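Local coordinates for StiE protein (Stigmatella aurantiaca, PDB 6ECX) that transfers a methyl group from S-adenosylmethionine to an oxygen of the growing chain, as the O-methyltransferase domain of a modular polyketide synthase, at residues Q73-L76 / R77-L80. Sequence-based numbering, arbitrary orientation.
Sequences QREL and RRVL. With SAM (S-adenosylmethionine), chain B.
L76 and L80, one turn apart near the C-terminal end of helix 64-80, meet on one side of it, while E75 and R78 pair on another and R77 reaches out to the cofactor. The leucine contact is made by branch carbons: L76 CG lies 4.0 Å from L80 CD1, the two side chains crossing obliquely. Strand 283-292 lies against both through L287, so this apolar strip seats the helix on the mixed sheet of the Rossmann-like methyltransferase fold. Backbone bonds of the i to i+4 kind tie the turns together, among them L80 N to L76 O at 3.0 Å.

The E75-R78 salt bridge spans i to i+3, the two chains running side by side in the same direction. It is bidentate and side-on: R78 NE reaches E75 OE1 at 2.8 Å, and R78 NH2 reaches E75 OE2 at 3.0 Å with a nearly straight N-H...O angle of 168°. Both oxygens are met on their syn sides and lie close to the guanidinium plane, yet the two flat groups are twisted 28° apart. A bend in E75 at chi2 (68°) turns the carboxylate along the helix, and OE2 also takes a hydrogen bond involving Y315 OH.

R77 points elsewhere. Bent at chi2 and extended beyond it, its chain carries CD past Q73 O at 3.4 Å and brings NH2 within 2.9 Å of carboxylate atom O of S-adenosylmethionine, which approaches the guanidinium at its edge. D102 forms a salt bridge with the same NH2, and F37 adds a cation-pi contact. With D102 and the cofactor carboxylate both at NH2, the positive guanidinium probably holds the methionine end of the methyl donor electrostatically, while D102 helps to position it.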
loop_
_atom_site.group_PDB
_atom_site.type_symbol
_atom_site.label_atom_id
_atom_site.label_comp_id
_atom_site.label_asym_id
_atom_site.label_seq_id
_atom_site.Cartn_x
_atom_site.Cartn_y
_atom_site.Cartn_z
ATOM N N GLN A 73 -10.175 2.015 6.459
ATOM C CA GLN A 73 -9.460 1.474 5.315
ATOM C C GLN A 73 -9.927 2.132 4.025
ATOM O O GLN A 73 -9.111 2.406 3.136
ATOM C CB GLN A 73 -9.643 -0.043 5.240
ATOM C CG GLN A 73 -8.885 -0.816 6.330
ATOM C CD GLN A 73 -9.280 -2.282 6.387
ATOM O OE1 GLN A 73 -10.462 -2.616 6.335
ATOM N NE2 GLN A 73 -8.290 -3.165 6.480
ATOM N N ARG A 74 -11.238 2.373 3.904
ATOM C CA ARG A 74 -11.748 3.140 2.774
ATOM C C ARG A 74 -11.180 4.557 2.770
ATOM O O ARG A 74 -10.883 5.115 1.704
ATOM C CB ARG A 74 -13.275 3.162 2.804
ATOM C CG ARG A 74 -13.896 1.838 2.400
ATOM C CD ARG A 74 -15.391 1.967 2.155
ATOM N NE ARG A 74 -16.147 2.038 3.400
ATOM C CZ ARG A 74 -16.509 0.973 4.110
ATOM N NH1 ARG A 74 -16.179 -0.246 3.701
ATOM N NH2 ARG A 74 -17.195 1.126 5.230
ATOM N N GLU A 75 -11.000 5.145 3.953
ATOM C CA GLU A 75 -10.432 6.487 4.036
ATOM C C GLU A 75 -8.976 6.514 3.572
ATOM O O GLU A 75 -8.547 7.461 2.899
ATOM C CB GLU A 75 -10.557 7.002 5.469
ATOM C CG GLU A 75 -9.813 8.303 5.748
ATOM C CD GLU A 75 -10.401 9.514 5.037
ATOM O OE1 GLU A 75 -11.448 9.382 4.364
ATOM O OE2 GLU A 75 -9.800 10.606 5.164
ATOM N N LEU A 76 -8.191 5.493 3.931
ATOM C CA LEU A 76 -6.838 5.387 3.392
ATOM C C LEU A 76 -6.867 5.378 1.867
ATOM O O LEU A 76 -6.102 6.098 1.208
ATOM C CB LEU A 76 -6.163 4.123 3.927
ATOM C CG LEU A 76 -4.749 3.864 3.412
ATOM C CD1 LEU A 76 -3.740 4.640 4.241
ATOM C CD2 LEU A 76 -4.459 2.385 3.490
ATOM N N ARG A 77 -7.787 4.595 1.293
ATOM C CA ARG A 77 -7.933 4.529 -0.157
ATOM C C ARG A 77 -8.365 5.872 -0.752
ATOM O O ARG A 77 -7.894 6.259 -1.829
ATOM C CB ARG A 77 -8.956 3.459 -0.526
ATOM C CG ARG A 77 -8.367 2.157 -1.025
ATOM C CD ARG A 77 -7.860 1.328 0.115
ATOM N NE ARG A 77 -7.184 0.114 -0.339
ATOM C CZ ARG A 77 -6.618 -0.757 0.486
ATOM N NH1 ARG A 77 -6.657 -0.533 1.793
ATOM N NH2 ARG A 77 -6.015 -1.837 0.012
ATOM N N ARG A 78 -9.304 6.565 -0.095
ATOM C CA ARG A 78 -9.762 7.861 -0.589
ATOM C C ARG A 78 -8.583 8.811 -0.761
ATOM O O ARG A 78 -8.446 9.461 -1.800
ATOM C CB ARG A 78 -10.814 8.459 0.355
ATOM C CG ARG A 78 -11.524 9.708 -0.200
ATOM C CD ARG A 78 -12.520 10.291 0.811
ATOM N NE ARG A 78 -11.828 10.844 1.975
ATOM C CZ ARG A 78 -11.484 12.122 2.102
ATOM N NH1 ARG A 78 -11.779 12.987 1.139
ATOM N NH2 ARG A 78 -10.839 12.533 3.185
ATOM N N VAL A 79 -7.675 8.836 0.216
ATOM C CA VAL A 79 -6.517 9.725 0.130
ATOM C C VAL A 79 -5.523 9.233 -0.923
ATOM O O VAL A 79 -4.971 10.034 -1.692
ATOM C CB VAL A 79 -5.856 9.881 1.506
ATOM C CG1 VAL A 79 -4.673 10.844 1.416
ATOM C CG2 VAL A 79 -6.879 10.368 2.531
ATOM N N LEU A 80 -5.277 7.915 -0.975
ATOM C CA LEU A 80 -4.399 7.344 -1.998
ATOM C C LEU A 80 -4.818 7.729 -3.412
ATOM O O LEU A 80 -3.966 7.952 -4.278
ATOM C CB LEU A 80 -4.374 5.819 -1.878
ATOM C CG LEU A 80 -3.375 5.253 -0.873
ATOM C CD1 LEU A 80 -3.786 3.841 -0.430
ATOM C CD2 LEU A 80 -2.009 5.236 -1.548
HETATM N N SAM B . -2.162 -4.454 -2.032
HETATM C CA SAM B . -2.970 -5.425 -1.307
HETATM C C SAM B . -3.855 -4.734 -0.279
HETATM O O SAM B . -3.637 -3.560 0.005
HETATM O OXT SAM B . -4.795 -5.309 0.280
HETATM C CB SAM B . -2.074 -6.449 -0.631
HETATM C CG SAM B . -0.949 -5.854 0.206
HETATM S SD SAM B . -0.090 -7.165 1.117
HETATM C CE SAM B . 0.436 -6.263 2.598
HETATM C "C5'" SAM B . 1.406 -7.421 0.130
HETATM C "C4'" SAM B . 1.121 -8.104 -1.210
HETATM O "O4'" SAM B . 2.228 -8.036 -2.097
HETATM C "C3'" SAM B . 0.764 -9.584 -1.122
HETATM O "O3'" SAM B . -0.363 -9.762 -1.961
HETATM C "C2'" SAM B . 1.953 -10.311 -1.737
HETATM O "O2'" SAM B . 1.623 -11.520 -2.392
HETATM C "C1'" SAM B . 2.416 -9.277 -2.753
HETATM N N9 SAM B . 3.817 -9.392 -3.205
HETATM C C8 SAM B . 4.934 -9.383 -2.406
HETATM N N7 SAM B . 6.031 -9.470 -3.201
HETATM C C5 SAM B . 5.637 -9.544 -4.493
HETATM C C6 SAM B . 6.328 -9.646 -5.686
HETATM N N6 SAM B . 7.659 -9.696 -5.705
HETATM N N1 SAM B . 5.634 -9.695 -6.884
HETATM C C2 SAM B . 4.260 -9.634 -6.894
HETATM N N3 SAM B . 3.582 -9.530 -5.698
HETATM C C4 SAM B . 4.246 -9.490 -4.513
#